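Local coordinates for protein potential RNA-dependent RNA polymerase (PDB 5I62) that catalyses RNA-templated RNA synthesis from ribonucleoside triphosphates, probably in both transcription and genome replication of a small double-stranded RNA virus, at residues D93-S98 with F265-N270; K101-F106 with N270-S275; S112-E117 with H335-H340. One frame throughout, in Å; residues are numbered along the deposited sequence.

Interaction 1: residues D93-S98 with F265-N270; sequences DSYYDS and FDQHFN
Gln-267 sets its CG methylene squarely over the phenol ring of Tyr-95, 3.5 Å from the ring centroid and only 7° off the ring normal, a CH-pi contact. Its chain bends at the next torsion (chi2 85°), which keeps CD over the aromatic face; the amide plane lies 21° from the ring plane, stacked on it. A tyrosine suits this place because its flat face takes the aliphatic stem while its OH reaches past to bond Ser-322. Beside the ring, Asp-266 points the same way as Tyr-95, its CB 4.0 Å from Tyr-95 CE2, and its carboxylate also bonds Ser-322. The spacing of the sequence and the position after strand 257-261 fit polymerase motif A, in which Asp-266 would be the second aspartate of the DxxxxD pattern. In a second CH-pi contact the roles of the segments are exchanged: Ser-98 places CB over the face of the His-268 imidazole, 3.7 Å from the centroid. The small serine can come this close because its hydroxyl turns back to the helix, OG donating to Ser-94 O at 2.7 Å, an acceptor that Ser-98 N reaches from the other face. The imidazole is held by Lys-264 O at ND1 and the Lys-101 amine at NE2. A water donates to Ser-98 O (2.7 Å) and accepts from Asn-270 ND2 (2.9 Å), linking the ends of the two segments.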
ATOM      1  N   ASP A  93      -0.313 -15.889 -12.253  1.00 18.09           N
ATOM      2  CA  ASP A  93       0.860 -16.272 -13.033  1.00 21.73           C
ATOM      3  C   ASP A  93       1.965 -15.228 -12.914  1.00 17.14           C
ATOM      4  O   ASP A  93       3.146 -15.567 -12.799  1.00 19.70           O
ATOM      5  CB  ASP A  93       0.492 -16.446 -14.510  1.00 22.28           C
ATOM      6  CG  ASP A  93      -0.399 -17.660 -14.776  1.00 31.12           C
ATOM      7  OD1 ASP A  93      -0.500 -18.550 -13.901  1.00 27.61           O
ATOM      8  OD2 ASP A  93      -0.989 -17.718 -15.886  1.00 32.12           O
ATOM      9  N   SER A  94       1.586 -13.947 -12.963  1.00 18.97           N
ATOM     10  CA  SER A  94       2.555 -12.850 -12.949  1.00 18.41           C
ATOM     11  C   SER A  94       3.515 -12.941 -11.767  1.00 17.41           C
ATOM     12  O   SER A  94       4.714 -12.683 -11.905  1.00 17.36           O
ATOM     13  CB  SER A  94       1.814 -11.512 -12.930  1.00 20.59           C
ATOM     14  OG  SER A  94       2.715 -10.420 -13.082  1.00 29.06           O
ATOM     15  N   TYR A  95       3.009 -13.334 -10.593  1.00 17.02           N
ATOM     16  CA  TYR A  95       3.881 -13.439  -9.427  1.00 18.07           C
ATOM     17  C   TYR A  95       4.940 -14.517  -9.594  1.00 17.71           C
ATOM     18  O   TYR A  95       6.027 -14.418  -9.009  1.00 19.77           O
ATOM     19  CB  TYR A  95       3.059 -13.709  -8.167  1.00 16.85           C
ATOM     20  CG  TYR A  95       2.370 -12.478  -7.659  1.00 15.18           C
ATOM     21  CD1 TYR A  95       1.168 -12.056  -8.202  1.00 16.93           C
ATOM     22  CD2 TYR A  95       2.964 -11.695  -6.685  1.00 17.97           C
ATOM     23  CE1 TYR A  95       0.549 -10.911  -7.756  1.00 17.84           C
ATOM     24  CE2 TYR A  95       2.358 -10.542  -6.231  1.00 17.10           C
ATOM     25  CZ  TYR A  95       1.154 -10.156  -6.772  1.00 18.09           C
ATOM     26  OH  TYR A  95       0.556  -9.009  -6.314  1.00 21.73           O
ATOM     27  N   TYR A  96       4.624 -15.581 -10.329  1.00 18.63           N
ATOM     28  CA  TYR A  96       5.541 -16.696 -10.511  1.00 18.01           C
ATOM     29  C   TYR A  96       6.454 -16.482 -11.711  1.00 17.74           C
ATOM     30  O   TYR A  96       7.614 -16.887 -11.687  1.00 20.08           O
ATOM     31  CB  TYR A  96       4.752 -18.000 -10.690  1.00 19.35           C
ATOM     32  CG  TYR A  96       4.076 -18.446  -9.412  1.00 17.90           C
ATOM     33  CD1 TYR A  96       2.818 -17.979  -9.075  1.00 17.87           C
ATOM     34  CD2 TYR A  96       4.717 -19.314  -8.535  1.00 17.06           C
ATOM     35  CE1 TYR A  96       2.197 -18.368  -7.888  1.00 18.60           C
ATOM     36  CE2 TYR A  96       4.111 -19.718  -7.350  1.00 17.83           C
ATOM     37  CZ  TYR A  96       2.857 -19.239  -7.032  1.00 17.90           C
ATOM     38  OH  TYR A  96       2.260 -19.634  -5.853  1.00 18.18           O
ATOM     39  N   ASP A  97       5.936 -15.854 -12.756  1.00 18.40           N
ATOM     40  CA  ASP A  97       6.674 -15.737 -14.005  1.00 23.19           C
ATOM     41  C   ASP A  97       7.520 -14.470 -14.081  1.00 19.58           C
ATOM     42  O   ASP A  97       8.515 -14.446 -14.805  1.00 22.62           O
ATOM     43  CB  ASP A  97       5.690 -15.801 -15.173  1.00 24.32           C
ATOM     44  CG  ASP A  97       4.988 -17.153 -15.269  1.00 30.87           C
ATOM     45  OD1 ASP A  97       5.553 -18.162 -14.782  1.00 36.51           O
ATOM     46  OD2 ASP A  97       3.855 -17.206 -15.792  1.00 37.41           O
ATOM     47  N   SER A  98       7.171 -13.423 -13.339  1.00 20.31           N
ATOM     48  CA  SER A  98       7.875 -12.155 -13.497  1.00 20.81           C
ATOM     49  C   SER A  98       9.230 -12.116 -12.799  1.00 21.10           C
ATOM     50  O   SER A  98       9.967 -11.148 -12.982  1.00 23.81           O
ATOM     51  CB  SER A  98       7.021 -10.991 -12.989  1.00 18.33           C
ATOM     52  OG  SER A  98       5.780 -10.921 -13.681  1.00 21.34           O
ATOM     53  N   PHE A 265       5.471  -4.135  -9.453  1.00 18.56           N
ATOM     54  CA  PHE A 265       6.704  -4.169  -8.678  1.00 18.16           C
ATOM     55  C   PHE A 265       6.781  -5.424  -7.822  1.00 19.39           C
ATOM     56  O   PHE A 265       7.796  -6.125  -7.831  1.00 14.74           O
ATOM     57  CB  PHE A 265       6.798  -2.922  -7.803  1.00 19.04           C
ATOM     58  CG  PHE A 265       8.131  -2.742  -7.122  1.00 19.52           C
ATOM     59  CD1 PHE A 265       9.316  -2.896  -7.813  1.00 20.83           C
ATOM     60  CD2 PHE A 265       8.191  -2.415  -5.780  1.00 20.87           C
ATOM     61  CE1 PHE A 265      10.546  -2.715  -7.173  1.00 19.34           C
ATOM     62  CE2 PHE A 265       9.409  -2.224  -5.146  1.00 21.54           C
ATOM     63  CZ  PHE A 265      10.586  -2.381  -5.841  1.00 21.61           C
ATOM     64  N   ASP A 266       5.717  -5.707  -7.058  1.00 17.37           N
ATOM     65  CA  ASP A 266       5.695  -6.890  -6.204  1.00 19.75           C
ATOM     66  C   ASP A 266       6.037  -8.139  -7.005  1.00 14.96           C
ATOM     67  O   ASP A 266       6.844  -8.975  -6.574  1.00 15.99           O
ATOM     68  CB  ASP A 266       4.309  -7.064  -5.559  1.00 19.26           C
ATOM     69  CG  ASP A 266       3.944  -5.932  -4.601  1.00 27.93           C
ATOM     70  OD1 ASP A 266       4.756  -5.013  -4.389  1.00 23.60           O
ATOM     71  OD2 ASP A 266       2.820  -5.970  -4.053  1.00 23.79           O
ATOM     72  N   GLN A 267       5.401  -8.281  -8.168  1.00 14.49           N
ATOM     73  CA  GLN A 267       5.559  -9.476  -8.988  1.00 17.97           C
ATOM     74  C   GLN A 267       6.998  -9.643  -9.468  1.00 18.31           C
ATOM     75  O   GLN A 267       7.464 -10.771  -9.653  1.00 16.40           O
ATOM     76  CB  GLN A 267       4.605  -9.423 -10.178  1.00 15.76           C
ATOM     77  CG  GLN A 267       3.096  -9.463  -9.852  1.00 17.13           C
ATOM     78  CD  GLN A 267       2.495  -8.102  -9.528  1.00 20.14           C
ATOM     79  OE1 GLN A 267       3.172  -7.206  -9.020  1.00 19.40           O
ATOM     80  NE2 GLN A 267       1.211  -7.940  -9.841  1.00 19.52           N
ATOM     81  N   HIS A 268       7.706  -8.540  -9.684  1.00 14.89           N
ATOM     82  CA  HIS A 268       9.065  -8.584 -10.206  1.00 15.21           C
ATOM     83  C   HIS A 268      10.116  -8.585  -9.110  1.00 17.37           C
ATOM     84  O   HIS A 268      11.316  -8.519  -9.418  1.00 18.91           O
ATOM     85  CB  HIS A 268       9.320  -7.387 -11.133  1.00 15.57           C
ATOM     86  CG  HIS A 268       8.610  -7.464 -12.448  1.00 16.82           C
ATOM     87  ND1 HIS A 268       7.297  -7.086 -12.607  1.00 18.62           N
ATOM     88  CD2 HIS A 268       9.040  -7.848 -13.675  1.00 18.87           C
ATOM     89  CE1 HIS A 268       6.940  -7.257 -13.867  1.00 21.81           C
ATOM     90  NE2 HIS A 268       7.979  -7.717 -14.535  1.00 20.97           N
ATOM     91  N   PHE A 269       9.709  -8.622  -7.840  1.00 19.16           N
ATOM     92  CA  PHE A 269      10.668  -8.523  -6.735  1.00 17.17           C
ATOM     93  C   PHE A 269      11.360  -9.879  -6.604  1.00 19.36           C
ATOM     94  O   PHE A 269      11.004 -10.728  -5.786  1.00 19.03           O
ATOM     95  CB  PHE A 269       9.967  -8.085  -5.451  1.00 17.87           C
ATOM     96  CG  PHE A 269      10.872  -7.406  -4.467  1.00 16.99           C
ATOM     97  CD1 PHE A 269      11.221  -6.067  -4.624  1.00 17.87           C
ATOM     98  CD2 PHE A 269      11.383  -8.103  -3.395  1.00 17.28           C
ATOM     99  CE1 PHE A 269      12.065  -5.441  -3.716  1.00 16.92           C
ATOM    100  CE2 PHE A 269      12.244  -7.487  -2.484  1.00 18.56           C
ATOM    101  CZ  PHE A 269      12.571  -6.158  -2.634  1.00 16.30           C
ATOM    102  N   ASN A 270      12.400 -10.054  -7.415  1.00 17.08           N
ATOM    103  CA  ASN A 270      12.986 -11.346  -7.754  1.00 16.00           C
ATOM    104  C   ASN A 270      14.085 -11.710  -6.750  1.00 15.11           C
ATOM    105  O   ASN A 270      14.384 -10.953  -5.834  1.00 15.06           O
ATOM    106  CB  ASN A 270      13.490 -11.271  -9.192  1.00 15.10           C
ATOM    107  CG  ASN A 270      14.498 -10.140  -9.382  1.00 14.41           C
ATOM    108  OD1 ASN A 270      15.402  -9.955  -8.569  1.00 16.61           O
ATOM    109  ND2 ASN A 270      14.329  -9.380 -10.453  1.00 13.21           N
TER
HETATM  110  O   HOH W   1      12.410 -10.190 -12.527  1.00 19.82           O

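Interaction 2: residues K101-F106 with N270-S275; sequences KDQVPF and NPTCQS
Thr-272 and Gln-103 are joined through OE1 of the glutamine, which accepts from Thr-272 OG1 at 2.7 Å and, weakly, from Thr-272 N at 3.4 Å. The glutamine chain runs extended beyond CG, long enough to bring its amide across to the helix start. The other branch of the amide, NE2, donates to Lys-101 O at 2.9 Å, nearly straight (168°) and in the amide plane, and also to Ile-99 O. The Gln-103 and Asn-270 amides meet tip to tip and stack with their planes 30° apart, which puts two acceptors, Gln-103 OE1 and Asn-270 OD1, 3.3 Å from each other. Their repulsion is probably eased because each has a donor of its own, Thr-272 OG1 for OE1 and Cys-273 N (3.0 Å) for OD1, and both weakly share Thr-272 N; Asn-270 is thus the N-cap of helix 271-284. Proline fits position 271 because the first turn of a helix needs no N-H there. Asn-270 ND2 gives to His-380 O and to the water that bridges to Ser-98 O. Another water donates to both Gln-103 O and Thr-272 OG1, giving that hydroxyl a donor as well as an acceptor. Branching serves threonine here: with CG2 anti to the backbone N, the methyl meets the edge of the Phe-106 ring, 3.8 Å from CD1. Cys-273 SG lies at the same ring's edge, 4.1 Å from CZ, a sulfur-aromatic contact, while His-380 stacks on Phe-106.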
ATOM      1  N   LYS A 101      12.933 -12.675 -15.214  1.00 22.89           N
ATOM      2  CA  LYS A 101      13.491 -11.781 -16.213  1.00 24.68           C
ATOM      3  C   LYS A 101      14.997 -11.614 -15.983  1.00 24.37           C
ATOM      4  O   LYS A 101      15.510 -11.880 -14.894  1.00 20.94           O
ATOM      5  CB  LYS A 101      12.778 -10.430 -16.169  1.00 28.38           C
ATOM      6  CG  LYS A 101      11.325 -10.553 -16.615  1.00 29.12           C
ATOM      7  CD  LYS A 101      10.553  -9.231 -16.651  1.00 35.54           C
ATOM      8  CE  LYS A 101       9.107  -9.520 -17.121  1.00 38.77           C
ATOM      9  NZ  LYS A 101       8.233  -8.325 -17.299  1.00 32.32           N
ATOM     10  N   ASP A 102      15.713 -11.211 -17.040  1.00 22.28           N
ATOM     11  CA  ASP A 102      17.144 -10.937 -16.914  1.00 23.64           C
ATOM     12  C   ASP A 102      17.380  -9.966 -15.761  1.00 24.34           C
ATOM     13  O   ASP A 102      16.705  -8.941 -15.658  1.00 23.25           O
ATOM     14  CB  ASP A 102      17.695 -10.342 -18.210  1.00 21.21           C
ATOM     15  CG  ASP A 102      17.498 -11.254 -19.418  1.00 27.77           C
ATOM     16  OD1 ASP A 102      17.464 -12.495 -19.247  1.00 27.74           O
ATOM     17  OD2 ASP A 102      17.369 -10.727 -20.544  1.00 28.36           O
ATOM     18  N   GLN A 103      18.326 -10.300 -14.885  1.00 22.48           N
ATOM     19  CA  GLN A 103      18.536  -9.504 -13.679  1.00 22.77           C
ATOM     20  C   GLN A 103      20.013  -9.499 -13.315  1.00 24.47           C
ATOM     21  O   GLN A 103      20.603 -10.553 -13.065  1.00 24.03           O
ATOM     22  CB  GLN A 103      17.671 -10.035 -12.523  1.00 22.25           C
ATOM     23  CG  GLN A 103      17.772 -11.530 -12.326  1.00 23.64           C
ATOM     24  CD  GLN A 103      16.687 -12.098 -11.428  1.00 19.06           C
ATOM     25  OE1 GLN A 103      16.913 -12.325 -10.231  1.00 17.58           O
ATOM     26  NE2 GLN A 103      15.510 -12.365 -12.012  1.00 17.75           N
ATOM     27  N   VAL A 104      20.609  -8.312 -13.288  1.00 20.13           N
ATOM     28  CA  VAL A 104      22.023  -8.163 -12.946  1.00 24.32           C
ATOM     29  C   VAL A 104      22.180  -7.831 -11.467  1.00 21.15           C
ATOM     30  O   VAL A 104      21.258  -7.297 -10.840  1.00 19.58           O
ATOM     31  CB  VAL A 104      22.710  -7.102 -13.826  1.00 24.66           C
ATOM     32  CG1 VAL A 104      22.439  -7.360 -15.312  1.00 25.01           C
ATOM     33  CG2 VAL A 104      22.262  -5.707 -13.426  1.00 22.33           C
ATOM     34  N   PRO A 105      23.329  -8.138 -10.871  1.00 23.41           N
ATOM     35  CA  PRO A 105      23.543  -7.837  -9.448  1.00 23.75           C
ATOM     36  C   PRO A 105      23.533  -6.339  -9.187  1.00 23.38           C
ATOM     37  O   PRO A 105      23.753  -5.525 -10.087  1.00 22.24           O
ATOM     38  CB  PRO A 105      24.929  -8.434  -9.155  1.00 25.81           C
ATOM     39  CG  PRO A 105      25.109  -9.519 -10.203  1.00 26.37           C
ATOM     40  CD  PRO A 105      24.389  -9.001 -11.438  1.00 26.01           C
ATOM     41  N   PHE A 106      23.282  -5.984  -7.929  1.00 19.94           N
ATOM     42  CA  PHE A 106      23.285  -4.592  -7.500  1.00 23.20           C
ATOM     43  C   PHE A 106      24.714  -4.121  -7.252  1.00 22.62           C
ATOM     44  O   PHE A 106      25.573  -4.899  -6.834  1.00 22.79           O
ATOM     45  CB  PHE A 106      22.479  -4.418  -6.212  1.00 19.80           C
ATOM     46  CG  PHE A 106      20.983  -4.376  -6.406  1.00 19.57           C
ATOM     47  CD1 PHE A 106      20.287  -5.479  -6.901  1.00 21.13           C
ATOM     48  CD2 PHE A 106      20.268  -3.253  -6.026  1.00 17.46           C
ATOM     49  CE1 PHE A 106      18.894  -5.442  -7.040  1.00 18.83           C
ATOM     50  CE2 PHE A 106      18.891  -3.206  -6.152  1.00 21.32           C
ATOM     51  CZ  PHE A 106      18.196  -4.306  -6.659  1.00 19.26           C
ATOM     52  N   ASN A 270      12.400 -10.054  -7.415  1.00 17.08           N
ATOM     53  CA  ASN A 270      12.986 -11.346  -7.754  1.00 16.00           C
ATOM     54  C   ASN A 270      14.085 -11.710  -6.750  1.00 15.11           C
ATOM     55  O   ASN A 270      14.384 -10.953  -5.834  1.00 15.06           O
ATOM     56  CB  ASN A 270      13.490 -11.271  -9.192  1.00 15.10           C
ATOM     57  CG  ASN A 270      14.498 -10.140  -9.382  1.00 14.41           C
ATOM     58  OD1 ASN A 270      15.402  -9.955  -8.569  1.00 16.61           O
ATOM     59  ND2 ASN A 270      14.329  -9.380 -10.453  1.00 13.21           N
ATOM     60  N   PRO A 271      14.721 -12.882  -6.900  1.00 15.02           N
ATOM     61  CA  PRO A 271      15.727 -13.295  -5.909  1.00 15.48           C
ATOM     62  C   PRO A 271      16.928 -12.371  -5.830  1.00 16.13           C
ATOM     63  O   PRO A 271      17.596 -12.349  -4.798  1.00 14.39           O
ATOM     64  CB  PRO A 271      16.136 -14.697  -6.381  1.00 17.09           C
ATOM     65  CG  PRO A 271      14.884 -15.230  -7.059  1.00 18.49           C
ATOM     66  CD  PRO A 271      14.340 -14.014  -7.782  1.00 16.15           C
ATOM     67  N   THR A 272      17.224 -11.611  -6.886  1.00 15.68           N
ATOM     68  CA  THR A 272      18.295 -10.631  -6.779  1.00 16.76           C
ATOM     69  C   THR A 272      17.891  -9.511  -5.831  1.00 16.48           C
ATOM     70  O   THR A 272      18.639  -9.165  -4.909  1.00 17.60           O
ATOM     71  CB  THR A 272      18.644 -10.099  -8.172  1.00 17.59           C
ATOM     72  OG1 THR A 272      19.052 -11.193  -9.001  1.00 19.39           O
ATOM     73  CG2 THR A 272      19.780  -9.095  -8.093  1.00 18.87           C
ATOM     74  N   CYS A 273      16.684  -8.966  -6.017  1.00 12.24           N
ATOM     75  CA  CYS A 273      16.158  -7.966  -5.092  1.00 16.03           C
ATOM     76  C   CYS A 273      16.060  -8.516  -3.675  1.00 15.79           C
ATOM     77  O   CYS A 273      16.395  -7.825  -2.707  1.00 14.62           O
ATOM     78  CB  CYS A 273      14.785  -7.478  -5.544  1.00 16.34           C
ATOM     79  SG  CYS A 273      14.796  -6.615  -7.106  1.00 21.74           S
ATOM     80  N   GLN A 274      15.579  -9.756  -3.538  1.00 15.94           N
ATOM     81  CA  GLN A 274      15.421 -10.357  -2.219  1.00 16.60           C
ATOM     82  C   GLN A 274      16.758 -10.433  -1.484  1.00 16.57           C
ATOM     83  O   GLN A 274      16.834 -10.188  -0.273  1.00 16.43           O
ATOM     84  CB  GLN A 274      14.799 -11.749  -2.356  1.00 16.02           C
ATOM     85  CG  GLN A 274      13.374 -11.774  -2.915  1.00 15.70           C
ATOM     86  CD  GLN A 274      13.007 -13.146  -3.527  1.00 16.98           C
ATOM     87  OE1 GLN A 274      13.473 -14.189  -3.061  1.00 16.74           O
ATOM     88  NE2 GLN A 274      12.179 -13.132  -4.586  1.00 14.68           N
ATOM     89  N   SER A 275      17.833 -10.778  -2.200  1.00 16.38           N
ATOM     90  CA  SER A 275      19.108 -10.920  -1.508  1.00 18.37           C
ATOM     91  C   SER A 275      19.625  -9.575  -1.022  1.00 17.22           C
ATOM     92  O   SER A 275      20.370  -9.525  -0.043  1.00 15.31           O
ATOM     93  CB  SER A 275      20.141 -11.603  -2.404  1.00 20.55           C
ATOM     94  OG  SER A 275      20.421 -10.764  -3.503  1.00 26.19           O
TER
HETATM   95  O   HOH W   2      21.657 -11.489 -10.438  1.00 32.47           O

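Interaction 3: residues S112-E117 with H335-H340; sequences SAAKSE and HRVLQH
The helical segments 112-116 and 335-340 approach to 8.9 Å between axes, with N-to-C directions 118° apart; along the backbones Ala-114 lies nearest Val-337 and Ala-113 nearest His-340. Alanine suits the crossing: Ala-114, with nothing beyond CB, meets Val-337 CG2 through its methyl at 3.6 Å. Ala-113 CB lies over one face of the His-340 imidazole, 3.8 Å from its centroid and displaced toward the rim, a CH-pi contact. The polar half of the contact gathers on Glu-117, whose chain extends beyond CG to carry the carboxylate across. Arg-336 takes it side-on with two nitrogens: NE gives a nearly straight bond (168°) of 2.7 Å to the syn lone pair of Glu-117 OE1, and NH2 reaches Glu-117 OE2 at 2.8 Å. Carboxylate and guanidinium are nearly coplanar, an arrangement that favours a bidentate salt bridge. His-340 comes tip to tip from another direction, its NE2 donating to Glu-117 OE1 at 2.8 Å; this donor sits above the carboxylate plane, and the imidazole stands 83° to it. OE1 thus accepts twice, and the two donors with the arginine charge would be expected to favour the ionised carboxylate. Arginine suits its place because it has N-H groups to spare: NH1 bonds Gln-339 OE1 and Ser-354 O, and NH2 also bonds Pro-352 O, which fixes the guanidinium's rotation. Helix 327-345 follows a serine-glycine-rich loop resembling polymerase motif B. Strand 355-357, which probably leads into the GDD turn of motif C, lies against it through Cys-356, packed on Arg-336 and Gln-339. Helix 271-284 borders both partners, touching Val-337 with Val-276 and Leu-280 and pairing Glu-279 with Lys-115.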
ATOM      1  N   SER A 112      26.289  -0.153   0.226  1.00 18.29           N
ATOM      2  CA  SER A 112      26.990   0.557   1.295  1.00 24.56           C
ATOM      3  C   SER A 112      26.383   1.932   1.551  1.00 18.71           C
ATOM      4  O   SER A 112      26.300   2.372   2.699  1.00 21.48           O
ATOM      5  CB  SER A 112      28.483   0.714   0.969  1.00 22.52           C
ATOM      6  OG  SER A 112      29.134  -0.546   0.968  1.00 33.59           O
ATOM      7  N   ALA A 113      26.014   2.649   0.487  1.00 17.45           N
ATOM      8  CA  ALA A 113      25.392   3.958   0.663  1.00 21.41           C
ATOM      9  C   ALA A 113      24.091   3.841   1.458  1.00 19.90           C
ATOM     10  O   ALA A 113      23.826   4.635   2.371  1.00 18.56           O
ATOM     11  CB  ALA A 113      25.147   4.606  -0.698  1.00 20.46           C
ATOM     12  N   ALA A 114      23.283   2.832   1.155  1.00 17.37           N
ATOM     13  CA  ALA A 114      22.029   2.659   1.883  1.00 18.86           C
ATOM     14  C   ALA A 114      22.288   2.380   3.360  1.00 19.90           C
ATOM     15  O   ALA A 114      21.629   2.955   4.239  1.00 21.59           O
ATOM     16  CB  ALA A 114      21.206   1.544   1.248  1.00 20.58           C
ATOM     17  N   LYS A 115      23.249   1.493   3.649  1.00 19.67           N
ATOM     18  CA  LYS A 115      23.596   1.169   5.033  1.00 22.29           C
ATOM     19  C   LYS A 115      24.086   2.402   5.779  1.00 23.17           C
ATOM     20  O   LYS A 115      23.834   2.556   6.980  1.00 19.97           O
ATOM     21  CB  LYS A 115      24.672   0.083   5.072  1.00 20.78           C
ATOM     22  CG  LYS A 115      24.232  -1.303   4.587  1.00 23.39           C
ATOM     23  CD  LYS A 115      25.382  -2.309   4.728  1.00 25.49           C
ATOM     24  CE  LYS A 115      25.064  -3.625   4.005  1.00 29.99           C
ATOM     25  NZ  LYS A 115      26.165  -4.653   4.093  1.00 28.59           N
ATOM     26  N   SER A 116      24.816   3.279   5.085  1.00 22.92           N
ATOM     27  CA  SER A 116      25.390   4.447   5.738  1.00 23.91           C
ATOM     28  C   SER A 116      24.318   5.379   6.272  1.00 23.70           C
ATOM     29  O   SER A 116      24.561   6.098   7.244  1.00 25.02           O
ATOM     30  CB  SER A 116      26.299   5.195   4.768  1.00 26.92           C
ATOM     31  OG  SER A 116      27.389   4.369   4.433  1.00 37.12           O
ATOM     32  N   GLU A 117      23.130   5.389   5.658  1.00 25.31           N
ATOM     33  CA  GLU A 117      22.081   6.273   6.157  1.00 24.78           C
ATOM     34  C   GLU A 117      21.626   5.911   7.564  1.00 23.83           C
ATOM     35  O   GLU A 117      21.039   6.755   8.233  1.00 24.19           O
ATOM     36  CB  GLU A 117      20.879   6.288   5.224  1.00 26.53           C
ATOM     37  CG  GLU A 117      21.176   6.822   3.846  1.00 27.75           C
ATOM     38  CD  GLU A 117      19.910   7.050   3.041  1.00 34.38           C
ATOM     39  OE1 GLU A 117      19.608   6.216   2.153  1.00 26.44           O
ATOM     40  OE2 GLU A 117      19.202   8.053   3.310  1.00 35.17           O
ATOM     41  N   HIS A 335      14.337  -0.361  -2.718  1.00 14.25           N
ATOM     42  CA  HIS A 335      14.099   0.812  -3.564  1.00 15.11           C
ATOM     43  C   HIS A 335      15.106   1.923  -3.257  1.00 18.10           C
ATOM     44  O   HIS A 335      15.608   2.597  -4.171  1.00 16.00           O
ATOM     45  CB  HIS A 335      12.657   1.285  -3.357  1.00 14.25           C
ATOM     46  CG  HIS A 335      12.149   2.229  -4.398  1.00 15.27           C
ATOM     47  ND1 HIS A 335      10.804   2.406  -4.633  1.00 17.40           N
ATOM     48  CD2 HIS A 335      12.792   3.074  -5.239  1.00 14.98           C
ATOM     49  CE1 HIS A 335      10.639   3.300  -5.593  1.00 17.64           C
ATOM     50  NE2 HIS A 335      11.829   3.723  -5.975  1.00 17.94           N
ATOM     51  N   ARG A 336      15.444   2.105  -1.976  1.00 15.98           N
ATOM     52  CA  ARG A 336      16.419   3.128  -1.622  1.00 17.91           C
ATOM     53  C   ARG A 336      17.794   2.792  -2.206  1.00 17.76           C
ATOM     54  O   ARG A 336      18.490   3.683  -2.701  1.00 15.10           O
ATOM     55  CB  ARG A 336      16.487   3.308  -0.109  1.00 19.31           C
ATOM     56  CG  ARG A 336      17.460   4.429   0.340  1.00 16.37           C
ATOM     57  CD  ARG A 336      17.079   5.790  -0.256  1.00 20.65           C
ATOM     58  NE  ARG A 336      17.562   6.901   0.569  1.00 19.57           N
ATOM     59  CZ  ARG A 336      17.137   8.155   0.459  1.00 20.18           C
ATOM     60  NH1 ARG A 336      16.228   8.472  -0.455  1.00 16.10           N
ATOM     61  NH2 ARG A 336      17.609   9.086   1.275  1.00 17.33           N
ATOM     62  N   VAL A 337      18.177   1.507  -2.199  1.00 14.64           N
ATOM     63  CA  VAL A 337      19.409   1.082  -2.878  1.00 16.92           C
ATOM     64  C   VAL A 337      19.366   1.432  -4.364  1.00 17.15           C
ATOM     65  O   VAL A 337      20.359   1.903  -4.939  1.00 17.07           O
ATOM     66  CB  VAL A 337      19.653  -0.422  -2.664  1.00 19.45           C
ATOM     67  CG1 VAL A 337      20.908  -0.871  -3.428  1.00 14.97           C
ATOM     68  CG2 VAL A 337      19.796  -0.727  -1.168  1.00 14.85           C
ATOM     69  N   LEU A 338      18.229   1.170  -5.016  1.00 13.98           N
ATOM     70  CA  LEU A 338      18.076   1.505  -6.430  1.00 16.15           C
ATOM     71  C   LEU A 338      18.350   2.988  -6.684  1.00 14.09           C
ATOM     72  O   LEU A 338      19.000   3.357  -7.671  1.00 14.01           O
ATOM     73  CB  LEU A 338      16.665   1.132  -6.904  1.00 16.55           C
ATOM     74  CG  LEU A 338      16.297  -0.339  -7.095  1.00 16.39           C
ATOM     75  CD1 LEU A 338      14.802  -0.455  -7.430  1.00 17.16           C
ATOM     76  CD2 LEU A 338      17.149  -0.966  -8.200  1.00 17.32           C
ATOM     77  N   GLN A 339      17.838   3.856  -5.808  1.00 16.12           N
ATOM     78  CA  GLN A 339      18.036   5.292  -5.979  1.00 14.28           C
ATOM     79  C   GLN A 339      19.508   5.648  -5.839  1.00 14.05           C
ATOM     80  O   GLN A 339      20.054   6.414  -6.642  1.00 15.79           O
ATOM     81  CB  GLN A 339      17.179   6.065  -4.964  1.00 13.52           C
ATOM     82  CG  GLN A 339      15.653   5.852  -5.148  1.00 13.74           C
ATOM     83  CD  GLN A 339      14.824   6.788  -4.278  1.00 14.80           C
ATOM     84  OE1 GLN A 339      15.214   7.124  -3.168  1.00 16.12           O
ATOM     85  NE2 GLN A 339      13.701   7.258  -4.815  1.00 16.55           N
ATOM     86  N   HIS A 340      20.174   5.104  -4.818  1.00 13.25           N
ATOM     87  CA  HIS A 340      21.603   5.354  -4.663  1.00 15.12           C
ATOM     88  C   HIS A 340      22.376   4.863  -5.875  1.00 18.87           C
ATOM     89  O   HIS A 340      23.294   5.542  -6.360  1.00 17.09           O
ATOM     90  CB  HIS A 340      22.135   4.666  -3.407  1.00 16.70           C
ATOM     91  CG  HIS A 340      21.862   5.418  -2.148  1.00 18.41           C
ATOM     92  ND1 HIS A 340      22.395   6.665  -1.901  1.00 17.73           N
ATOM     93  CD2 HIS A 340      21.096   5.113  -1.072  1.00 17.00           C
ATOM     94  CE1 HIS A 340      21.979   7.091  -0.719  1.00 20.07           C
ATOM     95  NE2 HIS A 340      21.190   6.167  -0.197  1.00 22.61           N
TER

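Overall arrangement
From the N terminus, the chain passes through helix 89-97, the connecting loop 101-106 and helix 108-116 before any of the three contacts closes. Interaction 1 then closes a loop of 166 residues at 265-270, interaction 2 one of 163 at 270-275, and interaction 3 one of 217 at 335-340. None nests inside another: every pair crosses, since the later partners come in the same order as the earlier ones. Interactions 1 and 2 share Asn-270 and meet again where His-268 approaches Lys-101; Phe-106 carries interaction 2 onto Leu-338 and Val-337 of interaction 3. Helix 89-97, the loop after it and helix 108-116 are thereby laid along the probable motif A loop, helix 271-284 and helix 327-345.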